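Local coordinates for protein phosphodiesterase (Candida albicans, PDB 6CPU) that belongs to the phosphodiesterase family, with a largely helical HD-type domain in which a zinc ion and a magnesium ion are bound, at residues A[41-45]-A[124-130]; A[360-364]-A[490-495]; A[304-308]-A[556-560]; A[217-221]-A[467-472]. All blocks are in the same frame, centred on the assembly; numbering follows the deposited sequence.

Contact 1: residues A[41-45]-A[124-130]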
loop_
_atom_site.group_PDB
_atom_site.type_symbol
_atom_site.label_atom_id
_atom_site.label_comp_id
_atom_site.label_asym_id
_atom_site.label_seq_id
_atom_site.Cartn_x
_atom_site.Cartn_y
_atom_site.Cartn_z
ATOM N N ASP A 41 -13.079 2.413 4.692
ATOM C CA ASP A 41 -12.950 1.096 5.349
ATOM C C ASP A 41 -14.295 0.372 5.324
ATOM O O ASP A 41 -15.329 1.008 5.500
ATOM C CB ASP A 41 -12.539 1.240 6.827
ATOM C CG ASP A 41 -11.197 1.929 7.024
ATOM O OD1 ASP A 41 -10.233 1.595 6.300
ATOM O OD2 ASP A 41 -11.112 2.815 7.924
ATOM N N SER A 42 -14.291 -0.952 5.136
ATOM C CA SER A 42 -15.492 -1.749 5.386
ATOM C C SER A 42 -15.816 -1.571 6.860
ATOM O O SER A 42 -14.945 -1.747 7.709
ATOM C CB SER A 42 -15.262 -3.231 5.062
ATOM O OG SER A 42 -16.493 -3.944 5.064
ATOM N N ASN A 43 -17.046 -1.174 7.168
ATOM C CA ASN A 43 -17.381 -0.821 8.545
ATOM C C ASN A 43 -18.610 -1.539 9.097
ATOM O O ASN A 43 -19.223 -1.092 10.066
ATOM C CB ASN A 43 -17.497 0.698 8.685
ATOM C CG ASN A 43 -18.770 1.243 8.103
ATOM O OD1 ASN A 43 -19.351 0.654 7.189
ATOM N ND2 ASN A 43 -19.230 2.375 8.642
ATOM N N VAL A 44 -18.946 -2.664 8.478
ATOM C CA VAL A 44 -20.019 -3.530 8.963
ATOM C C VAL A 44 -19.496 -4.962 8.993
ATOM O O VAL A 44 -18.657 -5.334 8.155
ATOM C CB VAL A 44 -21.295 -3.462 8.081
ATOM C CG1 VAL A 44 -21.963 -2.091 8.212
ATOM C CG2 VAL A 44 -21.000 -3.774 6.628
ATOM N N PRO A 45 -19.969 -5.774 9.944
ATOM C CA PRO A 45 -19.556 -7.169 9.909
ATOM C C PRO A 45 -20.147 -7.867 8.697
ATOM O O PRO A 45 -21.266 -7.529 8.277
ATOM C CB PRO A 45 -20.136 -7.761 11.188
ATOM C CG PRO A 45 -20.538 -6.612 12.029
ATOM C CD PRO A 45 -20.787 -5.457 11.123
ATOM N N LEU A 124 -16.810 -1.394 14.769
ATOM C CA LEU A 124 -16.374 -1.119 13.398
ATOM C C LEU A 124 -16.929 0.160 12.809
ATOM O O LEU A 124 -16.376 0.678 11.877
ATOM C CB LEU A 124 -16.766 -2.263 12.464
ATOM C CG LEU A 124 -15.938 -3.539 12.630
ATOM C CD1 LEU A 124 -16.618 -4.685 11.898
ATOM C CD2 LEU A 124 -14.518 -3.367 12.137
ATOM N N THR A 125 -18.051 0.651 13.331
ATOM C CA THR A 125 -18.738 1.756 12.676
ATOM C C THR A 125 -17.862 2.985 12.474
ATOM O O THR A 125 -17.860 3.572 11.384
ATOM C CB THR A 125 -20.020 2.136 13.452
ATOM O OG1 THR A 125 -20.870 0.989 13.515
ATOM C CG2 THR A 125 -20.763 3.283 12.766
ATOM N N ASN A 126 -17.117 3.355 13.514
ATOM C CA ASN A 126 -16.366 4.604 13.557
ATOM C C ASN A 126 -14.877 4.404 13.299
ATOM O O ASN A 126 -14.262 3.466 13.818
ATOM C CB ASN A 126 -16.585 5.304 14.911
ATOM C CG ASN A 126 -15.740 6.553 15.071
ATOM O OD1 ASN A 126 -14.584 6.485 15.474
ATOM N ND2 ASN A 126 -16.331 7.716 14.777
ATOM N N ARG A 127 -14.326 5.284 12.467
ATOM C CA ARG A 127 -12.927 5.246 12.037
ATOM C C ARG A 127 -11.941 5.240 13.188
ATOM O O ARG A 127 -10.943 4.515 13.163
ATOM C CB ARG A 127 -12.657 6.436 11.103
ATOM C CG ARG A 127 -11.206 6.750 10.786
ATOM C CD ARG A 127 -10.536 5.724 9.881
ATOM N NE ARG A 127 -9.112 5.998 9.769
ATOM C CZ ARG A 127 -8.214 5.197 9.196
ATOM N NH1 ARG A 127 -8.576 4.048 8.631
ATOM N NH2 ARG A 127 -6.946 5.557 9.178
ATOM N N ILE A 128 -12.217 6.034 14.216
ATOM C CA ILE A 128 -11.292 6.129 15.328
ATOM C C ILE A 128 -11.344 4.850 16.149
ATOM O O ILE A 128 -10.304 4.371 16.601
ATOM C CB ILE A 128 -11.573 7.379 16.209
ATOM C CG1 ILE A 128 -11.572 8.649 15.341
ATOM C CG2 ILE A 128 -10.556 7.491 17.327
ATOM C CD1 ILE A 128 -10.275 8.992 14.649
ATOM N N SER A 129 -12.536 4.285 16.319
ATOM C CA SER A 129 -12.691 2.963 16.940
ATOM C C SER A 129 -11.890 1.896 16.163
ATOM O O SER A 129 -11.208 1.054 16.762
ATOM C CB SER A 129 -14.162 2.569 16.966
ATOM O OG SER A 129 -14.397 1.361 17.669
ATOM N N ARG A 130 -12.005 1.937 14.844
ATOM C CA ARG A 130 -11.339 0.940 13.978
ATOM C C ARG A 130 -9.816 0.965 14.128
ATOM O O ARG A 130 -9.170 -0.085 14.243
ATOM C CB ARG A 130 -11.712 1.142 12.523
ATOM C CG ARG A 130 -13.120 0.720 12.165
ATOM C CD ARG A 130 -13.335 0.624 10.661
ATOM N NE ARG A 130 -13.160 1.877 9.932
ATOM C CZ ARG A 130 -14.078 2.835 9.807
ATOM N NH1 ARG A 130 -15.258 2.747 10.411
ATOM N NH2 ARG A 130 -13.783 3.911 9.080
HETATM O O HOH W 1 -21.608 -0.238 11.060
#
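The carboxylate of Asp41 lies against two guanidinium groups, and a single oxygen, OD2, takes all three of the charged bonds that reach it from 124-130. Arg130 grips it side-on with two nitrogens, NE at 3.0 Å and NH2 at 3.1 Å from Asp41 OD2; NH2 comes in on the anti lone pair, while NE approaches out of the carboxylate plane. Arg127 NH1 takes the syn lone pair of the same OD2 at 2.9 Å, its guanidinium only 19° from coplanar with the carboxylate, whereas that of Arg130 is turned 71° away. A short acid can serve both arginines because Arg127 bends at chi2 and Arg130 at chi3, bringing their ends together. The other oxygen, Asp41 OD1, is held by Gly270 N; Arg127 is further fixed by Asn271 and Glu486, and Arg130 by Asp505.

This salt-bridge network ties the loop leading into strand 46-49 of the parallel sheet to the first turn of helix 127-135. Asn126, the N-cap, closes that turn by accepting Ser129 N on its OD1. Arg130 also points NH1 at Leu124 O (2.8 Å), tying the helix back to the short link after helix 110-124.

Asn43 suits this place just before the strand because its amide can reach a backbone carbonyl: ND2 donates almost straight (168°) to Thr125 O at 3.3 Å, in the carbonyl plane. One water joins Asn43 O to Thr125 OG1, which also bonds to Lys121 O. At the end of the segment Leu124 CD1 rests 4.3 Å from Pro45 CD, a small apolar contact next to strand 46-49.

Contact 2: residues A[360-364]-A[490-495]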
loop_
_atom_site.group_PDB
_atom_site.type_symbol
_atom_site.label_atom_id
_atom_site.label_comp_id
_atom_site.label_asym_id
_atom_site.label_seq_id
_atom_site.Cartn_x
_atom_site.Cartn_y
_atom_site.Cartn_z
ATOM N N PHE A 360 3.263 7.458 18.000
ATOM C CA PHE A 360 2.023 7.120 18.674
ATOM C C PHE A 360 2.072 5.692 19.235
ATOM O O PHE A 360 1.686 5.459 20.373
ATOM C CB PHE A 360 0.833 7.254 17.718
ATOM C CG PHE A 360 -0.406 6.605 18.215
ATOM C CD1 PHE A 360 -1.271 7.283 19.055
ATOM C CD2 PHE A 360 -0.696 5.272 17.884
ATOM C CE1 PHE A 360 -2.407 6.665 19.528
ATOM C CE2 PHE A 360 -1.833 4.658 18.360
ATOM C CZ PHE A 360 -2.691 5.355 19.184
ATOM N N MET A 361 2.521 4.745 18.403
ATOM C CA MET A 361 2.569 3.339 18.824
ATOM C C MET A 361 3.492 3.177 20.042
ATOM O O MET A 361 3.168 2.424 20.979
ATOM C CB MET A 361 3.037 2.442 17.678
ATOM C CG MET A 361 2.191 2.516 16.410
ATOM S SD MET A 361 0.544 1.869 16.623
ATOM C CE MET A 361 0.892 0.113 16.459
ATOM N N ILE A 362 4.612 3.900 20.041
ATOM C CA ILE A 362 5.569 3.857 21.157
ATOM C C ILE A 362 4.957 4.491 22.412
ATOM O O ILE A 362 4.916 3.881 23.486
ATOM C CB ILE A 362 6.888 4.553 20.777
ATOM C CG1 ILE A 362 7.629 3.749 19.707
ATOM C CG2 ILE A 362 7.788 4.747 21.997
ATOM C CD1 ILE A 362 8.691 4.528 18.957
ATOM N N LYS A 363 4.455 5.711 22.276
ATOM C CA LYS A 363 4.013 6.456 23.460
ATOM C C LYS A 363 2.800 5.823 24.137
ATOM O O LYS A 363 2.668 5.904 25.355
ATOM C CB LYS A 363 3.759 7.926 23.103
ATOM C CG LYS A 363 5.010 8.659 22.622
ATOM C CD LYS A 363 6.030 8.921 23.730
ATOM C CE LYS A 363 7.237 9.683 23.190
ATOM N NZ LYS A 363 8.210 10.071 24.252
ATOM N N PHE A 364 1.930 5.166 23.363
ATOM C CA PHE A 364 0.759 4.509 23.912
ATOM C C PHE A 364 0.932 2.993 24.116
ATOM O O PHE A 364 -0.031 2.299 24.425
ATOM C CB PHE A 364 -0.471 4.835 23.059
ATOM C CG PHE A 364 -0.889 6.273 23.182
ATOM C CD1 PHE A 364 -1.891 6.643 24.068
ATOM C CD2 PHE A 364 -0.200 7.263 22.491
ATOM C CE1 PHE A 364 -2.251 7.978 24.206
ATOM C CE2 PHE A 364 -0.542 8.601 22.639
ATOM C CZ PHE A 364 -1.567 8.952 23.497
ATOM N N LEU A 490 -7.655 10.138 18.108
ATOM C CA LEU A 490 -7.468 8.848 18.780
ATOM C C LEU A 490 -6.747 9.003 20.121
ATOM O O LEU A 490 -7.164 8.424 21.109
ATOM C CB LEU A 490 -6.686 7.905 17.882
ATOM C CG LEU A 490 -6.375 6.534 18.486
ATOM C CD1 LEU A 490 -7.626 5.826 18.952
ATOM C CD2 LEU A 490 -5.614 5.719 17.443
ATOM N N LYS A 491 -5.677 9.793 20.142
ATOM C CA LYS A 491 -4.973 10.103 21.391
ATOM C C LYS A 491 -5.918 10.711 22.441
ATOM O O LYS A 491 -5.897 10.324 23.611
ATOM C CB LYS A 491 -3.812 11.058 21.142
ATOM C CG LYS A 491 -2.639 10.510 20.345
ATOM C CD LYS A 491 -1.478 11.481 20.474
ATOM C CE LYS A 491 -0.582 11.539 19.259
ATOM N NZ LYS A 491 0.183 12.820 19.256
ATOM N N SER A 492 -6.761 11.646 22.022
ATOM C CA SER A 492 -7.720 12.257 22.952
ATOM C C SER A 492 -8.746 11.252 23.476
ATOM O O SER A 492 -9.093 11.275 24.656
ATOM C CB SER A 492 -8.392 13.481 22.316
ATOM O OG SER A 492 -7.408 14.452 21.988
ATOM N N VAL A 493 -9.203 10.328 22.626
ATOM C CA VAL A 493 -10.114 9.278 23.076
ATOM C C VAL A 493 -9.426 8.412 24.135
ATOM O O VAL A 493 -10.012 8.100 25.165
ATOM C CB VAL A 493 -10.578 8.361 21.903
ATOM C CG1 VAL A 493 -11.302 7.127 22.425
ATOM C CG2 VAL A 493 -11.452 9.116 20.927
ATOM N N ILE A 494 -8.196 7.982 23.865
ATOM C CA ILE A 494 -7.491 7.127 24.821
ATOM C C ILE A 494 -7.256 7.864 26.150
ATOM O O ILE A 494 -7.457 7.297 27.228
ATOM C CB ILE A 494 -6.158 6.619 24.264
ATOM C CG1 ILE A 494 -6.428 5.712 23.047
ATOM C CG2 ILE A 494 -5.395 5.859 25.347
ATOM C CD1 ILE A 494 -5.234 5.566 22.133
ATOM N N LYS A 495 -6.840 9.120 26.055
ATOM C CA LYS A 495 -6.581 9.952 27.246
ATOM C C LYS A 495 -7.854 10.389 27.956
ATOM O O LYS A 495 -7.789 11.000 29.029
ATOM C CB LYS A 495 -5.790 11.192 26.863
ATOM C CG LYS A 495 -4.347 10.946 26.474
ATOM C CD LYS A 495 -3.756 12.219 25.887
ATOM C CE LYS A 495 -2.264 12.101 25.664
ATOM N NZ LYS A 495 -1.768 13.080 24.651
#
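Leu490 meets Phe360 first: its methyl CD2 comes to 3.4 Å from the ring atom CZ, a close fit for two carbons, with the two side chains crossing at about a right angle. With CG anti to the backbone N (chi1 178°), the leucine reaches across to the ring and CD2 leads.

Lys491, one residue on, works through its methylenes. Lys491 CG lies at the edge of the Phe360 ring, in its plane, 3.7 Å from Phe360 CD1, and also 3.6 Å from Phe364 CE2, so one carbon touches both phenyl groups from the same side. The amino group continues past them to a salt bridge with Glu488, which lets a lysine lend its oily stem to the contact while its charge is paired on its own helix.

Here the end of helix 358-363 packs against the last turns of helix 470-495, within the all-helical phosphodiesterase domain. Leu490 and Ile494, four apart, present one face of their helix; across from them, Phe360 is on the last turn of its helix and Phe364 is the first residue after it, with Phe360 CE1 over one face of the Phe364 ring.

Ile494, a turn after Leu490, divides its branches: CD1 reaches Phe360 CZ (3.9 Å) and CG2 reaches Phe364 CD1 (3.8 Å). Lys495, extended beyond CG, finally brings CE to 3.9 Å from Phe364 CZ at the exposed margin.

Contact 3: residues A[304-308]-A[556-560]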
loop_
_atom_site.group_PDB
_atom_site.type_symbol
_atom_site.label_atom_id
_atom_site.label_comp_id
_atom_site.label_asym_id
_atom_site.label_seq_id
_atom_site.Cartn_x
_atom_site.Cartn_y
_atom_site.Cartn_z
ATOM N N GLU A 304 9.139 13.743 -20.652
ATOM C CA GLU A 304 10.526 14.078 -20.336
ATOM C C GLU A 304 10.675 15.200 -19.302
ATOM O O GLU A 304 11.583 15.153 -18.479
ATOM C CB GLU A 304 11.274 14.455 -21.622
ATOM C CG GLU A 304 12.765 14.670 -21.447
ATOM C CD GLU A 304 13.483 13.448 -20.916
ATOM O OE1 GLU A 304 13.255 12.340 -21.449
ATOM O OE2 GLU A 304 14.287 13.595 -19.969
ATOM N N ASP A 305 9.789 16.190 -19.347
ATOM C CA ASP A 305 9.900 17.374 -18.496
ATOM C C ASP A 305 9.141 17.175 -17.185
ATOM O O ASP A 305 7.913 17.222 -17.166
ATOM C CB ASP A 305 9.358 18.599 -19.236
ATOM C CG ASP A 305 9.618 19.911 -18.496
ATOM O OD1 ASP A 305 9.837 19.909 -17.262
ATOM O OD2 ASP A 305 9.588 20.964 -19.162
ATOM N N PRO A 306 9.872 17.008 -16.069
ATOM C CA PRO A 306 9.203 16.668 -14.809
ATOM C C PRO A 306 8.408 17.812 -14.184
ATOM O O PRO A 306 7.623 17.578 -13.269
ATOM C CB PRO A 306 10.370 16.279 -13.898
ATOM C CG PRO A 306 11.511 17.094 -14.397
ATOM C CD PRO A 306 11.324 17.198 -15.888
ATOM N N LYS A 307 8.591 19.039 -14.674
ATOM C CA LYS A 307 7.966 20.207 -14.047
ATOM C C LYS A 307 6.552 20.450 -14.575
ATOM O O LYS A 307 5.801 21.242 -14.003
ATOM C CB LYS A 307 8.863 21.448 -14.216
ATOM C CG LYS A 307 10.315 21.155 -13.846
ATOM C CD LYS A 307 11.231 22.369 -13.805
ATOM C CE LYS A 307 12.684 21.901 -13.762
ATOM N NZ LYS A 307 13.636 22.918 -13.236
ATOM N N LEU A 308 6.180 19.753 -15.649
ATOM C CA LEU A 308 4.866 19.926 -16.261
ATOM C C LEU A 308 3.764 19.391 -15.363
ATOM O O LEU A 308 3.965 18.408 -14.653
ATOM C CB LEU A 308 4.795 19.208 -17.614
ATOM C CG LEU A 308 5.724 19.717 -18.718
ATOM C CD1 LEU A 308 5.619 18.843 -19.957
ATOM C CD2 LEU A 308 5.402 21.162 -19.054
ATOM N N ASP A 556 15.185 21.038 -7.669
ATOM C CA ASP A 556 14.636 22.204 -8.373
ATOM C C ASP A 556 13.187 22.466 -7.996
ATOM O O ASP A 556 12.806 23.618 -7.759
ATOM C CB ASP A 556 14.745 22.042 -9.895
ATOM C CG ASP A 556 16.183 21.885 -10.375
ATOM O OD1 ASP A 556 17.112 22.289 -9.644
ATOM O OD2 ASP A 556 16.384 21.348 -11.486
ATOM N N ILE A 557 12.377 21.404 -7.924
ATOM C CA ILE A 557 10.957 21.548 -7.586
ATOM C C ILE A 557 10.752 21.844 -6.099
ATOM O O ILE A 557 9.864 22.619 -5.746
ATOM C CB ILE A 557 10.117 20.316 -8.012
ATOM C CG1 ILE A 557 10.169 20.133 -9.534
ATOM C CG2 ILE A 557 8.672 20.473 -7.564
ATOM C CD1 ILE A 557 9.645 18.796 -10.021
ATOM N N ILE A 558 11.559 21.236 -5.228
ATOM C CA ILE A 558 11.503 21.560 -3.796
ATOM C C ILE A 558 11.684 23.063 -3.575
ATOM O O ILE A 558 10.916 23.688 -2.841
ATOM C CB ILE A 558 12.567 20.802 -2.977
ATOM C CG1 ILE A 558 12.241 19.308 -2.924
ATOM C CG2 ILE A 558 12.631 21.347 -1.551
ATOM C CD1 ILE A 558 13.437 18.441 -2.591
ATOM N N MET A 559 12.693 23.639 -4.223
ATOM C CA MET A 559 12.958 25.076 -4.091
ATOM C C MET A 559 11.776 25.907 -4.602
ATOM O O MET A 559 11.286 26.784 -3.891
ATOM C CB MET A 559 14.248 25.467 -4.819
ATOM C CG MET A 559 14.753 26.863 -4.468
ATOM S SD MET A 559 15.335 27.004 -2.764
ATOM C CE MET A 559 17.002 26.363 -2.937
ATOM N N GLU A 560 11.304 25.608 -5.813
ATOM C CA GLU A 560 10.135 26.295 -6.376
ATOM C C GLU A 560 8.935 26.245 -5.427
ATOM O O GLU A 560 8.289 27.268 -5.166
ATOM C CB GLU A 560 9.747 25.695 -7.733
ATOM C CG GLU A 560 10.724 26.005 -8.856
ATOM C CD GLU A 560 10.264 25.479 -10.203
ATOM O OE1 GLU A 560 9.124 25.799 -10.607
ATOM O OE2 GLU A 560 11.047 24.754 -10.861
#
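Lys307 stretches its side chain across to helix 552-569 and brings NZ between two acids one helical turn apart, Asp556 and Glu560. Both salt bridges are long: Lys307 NZ stands 3.6 Å from Asp556 OD2 and 4.0 Å from Glu560 OE2, and no hydrogen bond joins the two segments. The attraction is therefore probably diffuse, as expected of charges at an exposed surface where water screens them. Lysine suits the place because its chain is extended beyond CG and long enough to span the gap; on the way, Lys307 CD passes 3.8 Å from Glu560 OE2, the two side chains crossing at about a right angle. The other oxygen of the aspartate, Asp556 OD1, has a weak bond from Gln552 NE2 on the same helix.

The lysine's own backbone is better satisfied. Asp305 OD1 accepts from Lys307 N at 3.0 Å (160°), an Asx turn in which the N-H meets OD1 on its anti side, 32° out of the carboxylate plane. It lies within a type I beta turn from Asp305 to Leu308, whose closing bond, Leu308 N to Asp305 O, is weak at 3.4 Å. Pro306 fits the second position of that turn, where its ring fixes phi and no amide hydrogen is needed. Glu304, just before the turn, pairs with Lys298.

Beside the charged groups, Ile557 offers CD1 to Pro306 O at 4.0 Å. Pro306 and Ile557 both also touch Trp218, so the turn, from the loop between helices 276-292 and 336-348, sits beside helix 552-569 with that indole packed against both, while Ile558 faces helix 525-547.

Contact 4: residues A[217-221]-A[467-472]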
loop_
_atom_site.group_PDB
_atom_site.type_symbol
_atom_site.label_atom_id
_atom_site.label_comp_id
_atom_site.label_asym_id
_atom_site.label_seq_id
_atom_site.Cartn_x
_atom_site.Cartn_y
_atom_site.Cartn_z
ATOM N N HIS A 217 3.793 10.839 -16.302
ATOM C CA HIS A 217 4.017 12.177 -15.728
ATOM C C HIS A 217 4.705 12.145 -14.364
ATOM O O HIS A 217 4.326 11.355 -13.495
ATOM C CB HIS A 217 2.693 12.899 -15.532
ATOM C CG HIS A 217 2.093 13.432 -16.795
ATOM N ND1 HIS A 217 1.390 12.637 -17.676
ATOM C CD2 HIS A 217 2.078 14.682 -17.318
ATOM C CE1 HIS A 217 0.962 13.377 -18.684
ATOM N NE2 HIS A 217 1.367 14.621 -18.490
ATOM N N TRP A 218 5.681 13.030 -14.152
ATOM C CA TRP A 218 6.211 13.254 -12.799
ATOM C C TRP A 218 5.138 13.884 -11.920
ATOM O O TRP A 218 5.107 13.659 -10.708
ATOM C CB TRP A 218 7.479 14.122 -12.792
ATOM C CG TRP A 218 7.963 14.373 -11.401
ATOM C CD1 TRP A 218 7.925 15.550 -10.719
ATOM C CD2 TRP A 218 8.477 13.396 -10.489
ATOM N NE1 TRP A 218 8.420 15.378 -9.445
ATOM C CE2 TRP A 218 8.770 14.064 -9.283
ATOM C CE3 TRP A 218 8.754 12.028 -10.590
ATOM C CZ2 TRP A 218 9.309 13.405 -8.178
ATOM C CZ3 TRP A 218 9.292 11.375 -9.490
ATOM C CH2 TRP A 218 9.568 12.065 -8.307
ATOM N N SER A 219 4.253 14.675 -12.519
ATOM C CA SER A 219 3.085 15.187 -11.812
ATOM C C SER A 219 2.003 14.093 -11.785
ATOM O O SER A 219 0.934 14.237 -12.365
ATOM C CB SER A 219 2.566 16.461 -12.483
ATOM O OG SER A 219 1.664 17.156 -11.633
ATOM N N PHE A 220 2.299 13.006 -11.080
ATOM C CA PHE A 220 1.441 11.829 -11.067
ATOM C C PHE A 220 0.128 12.174 -10.382
ATOM O O PHE A 220 0.131 12.492 -9.184
ATOM C CB PHE A 220 2.161 10.702 -10.328
ATOM C CG PHE A 220 1.424 9.383 -10.327
ATOM C CD1 PHE A 220 1.044 8.784 -11.511
ATOM C CD2 PHE A 220 1.150 8.722 -9.130
ATOM C CE1 PHE A 220 0.374 7.562 -11.509
ATOM C CE2 PHE A 220 0.487 7.505 -9.119
ATOM C CZ PHE A 220 0.102 6.918 -10.309
ATOM N N PRO A 221 -1.000 12.131 -11.128
ATOM C CA PRO A 221 -2.254 12.652 -10.613
ATOM C C PRO A 221 -2.966 11.637 -9.715
ATOM O O PRO A 221 -4.137 11.317 -9.937
ATOM C CB PRO A 221 -3.060 12.914 -11.885
ATOM C CG PRO A 221 -2.627 11.813 -12.791
ATOM C CD PRO A 221 -1.160 11.613 -12.504
ATOM N N THR A 467 8.480 17.066 -3.599
ATOM C CA THR A 467 9.172 17.116 -4.895
ATOM C C THR A 467 8.243 17.017 -6.122
ATOM O O THR A 467 8.705 17.137 -7.255
ATOM C CB THR A 467 10.246 16.014 -5.029
ATOM O OG1 THR A 467 9.630 14.731 -5.209
ATOM C CG2 THR A 467 11.164 15.974 -3.811
ATOM N N ARG A 468 6.952 16.779 -5.904
ATOM C CA ARG A 468 5.979 16.834 -6.996
ATOM C C ARG A 468 5.649 18.291 -7.282
ATOM O O ARG A 468 5.760 19.132 -6.384
ATOM C CB ARG A 468 4.665 16.141 -6.626
ATOM C CG ARG A 468 4.792 14.681 -6.200
ATOM C CD ARG A 468 5.216 13.773 -7.329
ATOM N NE ARG A 468 5.054 12.362 -6.954
ATOM C CZ ARG A 468 5.314 11.334 -7.762
ATOM N NH1 ARG A 468 5.754 11.539 -9.004
ATOM N NH2 ARG A 468 5.138 10.083 -7.333
ATOM N N PRO A 469 5.186 18.589 -8.508
ATOM C CA PRO A 469 4.701 19.941 -8.789
ATOM C C PRO A 469 3.655 20.440 -7.793
ATOM O O PRO A 469 2.881 19.658 -7.228
ATOM C CB PRO A 469 4.125 19.816 -10.200
ATOM C CG PRO A 469 4.997 18.786 -10.832
ATOM C CD PRO A 469 5.244 17.774 -9.732
ATOM N N LEU A 470 3.644 21.752 -7.606
ATOM C CA LEU A 470 2.943 22.412 -6.510
ATOM C C LEU A 470 1.506 21.967 -6.251
ATOM O O LEU A 470 1.146 21.719 -5.100
ATOM C CB LEU A 470 2.972 23.933 -6.732
ATOM C CG LEU A 470 2.427 24.839 -5.628
ATOM C CD1 LEU A 470 3.092 24.567 -4.286
ATOM C CD2 LEU A 470 2.621 26.297 -6.030
ATOM N N ARG A 471 0.683 21.871 -7.296
ATOM C CA ARG A 471 -0.730 21.550 -7.110
ATOM C C ARG A 471 -0.917 20.146 -6.515
ATOM O O ARG A 471 -1.723 19.950 -5.598
ATOM C CB ARG A 471 -1.476 21.636 -8.440
ATOM C CG ARG A 471 -2.992 21.660 -8.310
ATOM C CD ARG A 471 -3.629 21.746 -9.692
ATOM N NE ARG A 471 -3.184 20.622 -10.512
ATOM C CZ ARG A 471 -3.661 19.382 -10.420
ATOM N NH1 ARG A 471 -4.633 19.083 -9.562
ATOM N NH2 ARG A 471 -3.165 18.434 -11.199
ATOM N N VAL A 472 -0.179 19.184 -7.056
ATOM C CA VAL A 472 -0.245 17.795 -6.587
ATOM C C VAL A 472 0.348 17.703 -5.183
ATOM O O VAL A 472 -0.167 16.976 -4.333
ATOM C CB VAL A 472 0.513 16.843 -7.537
ATOM C CG1 VAL A 472 0.596 15.433 -6.952
ATOM C CG2 VAL A 472 -0.159 16.813 -8.905
#
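Trp218 NE1 donates to Thr467 O at 2.8 Å, nearly straight at 169°. The carbonyl oxygen lies in the indole plane, but seen from the carbonyl the N-H arrives from above its plane. Thr467 OG1 stands 3.3 Å from Trp218 CZ2 and is itself bonded to Ser464 O.

Arg468 grips the same tryptophan twice. Arg468 NH1 donates to Trp218 O (2.8 Å) in a bent bond and also lies over the indole face near its rim, the guanidinium tilted 41° to the ring; in this cation-pi contact Arg468 CZ is 4.3 Å from the centroid of the six-membered ring. A bend at chi2 (-68°) folds the arginine back for this, and Phe220 CB covers its opposite face. Asp281 and Gln284 of helix 276-292 take further N-H groups, so a buried charge is well paired.

The segment 467-472 leads into helix 470-495 in the phosphodiesterase domain, shortly after the zinc ligand Asp462; the Arg468 side chain is about 11 Å from that metal. Pro469 occupies the N-cap, and its CD packs 3.6 Å from Trp218 CD1. Ser219, centre of an inverse gamma turn, sets CB 3.7 Å from Pro469 CG, while its OG bonds to Asp309 and brushes Val472 CG2 at 3.3 Å.

Overall arrangement
Contacts 3 and 4 are neighbours, centres about 8 Å apart, touching where Pro306 and Ile557 meet Trp218 and Thr467. They differ in depth: contact 4 is buried and pairs its arginine with a ring and a carbonyl, whereas contact 3 lies at the surface with long, loose salt bridges. Contacts 1 and 2, both partly buried, form a second pair joined by Ile128 against Leu490 and Val493; there the first is a tight charged network beside the parallel sheet and the second almost wholly apolar between helices. Helix 470-495 links the pairs, its start in contact 4 and its end in contact 2, whose centres are about 33 Å apart.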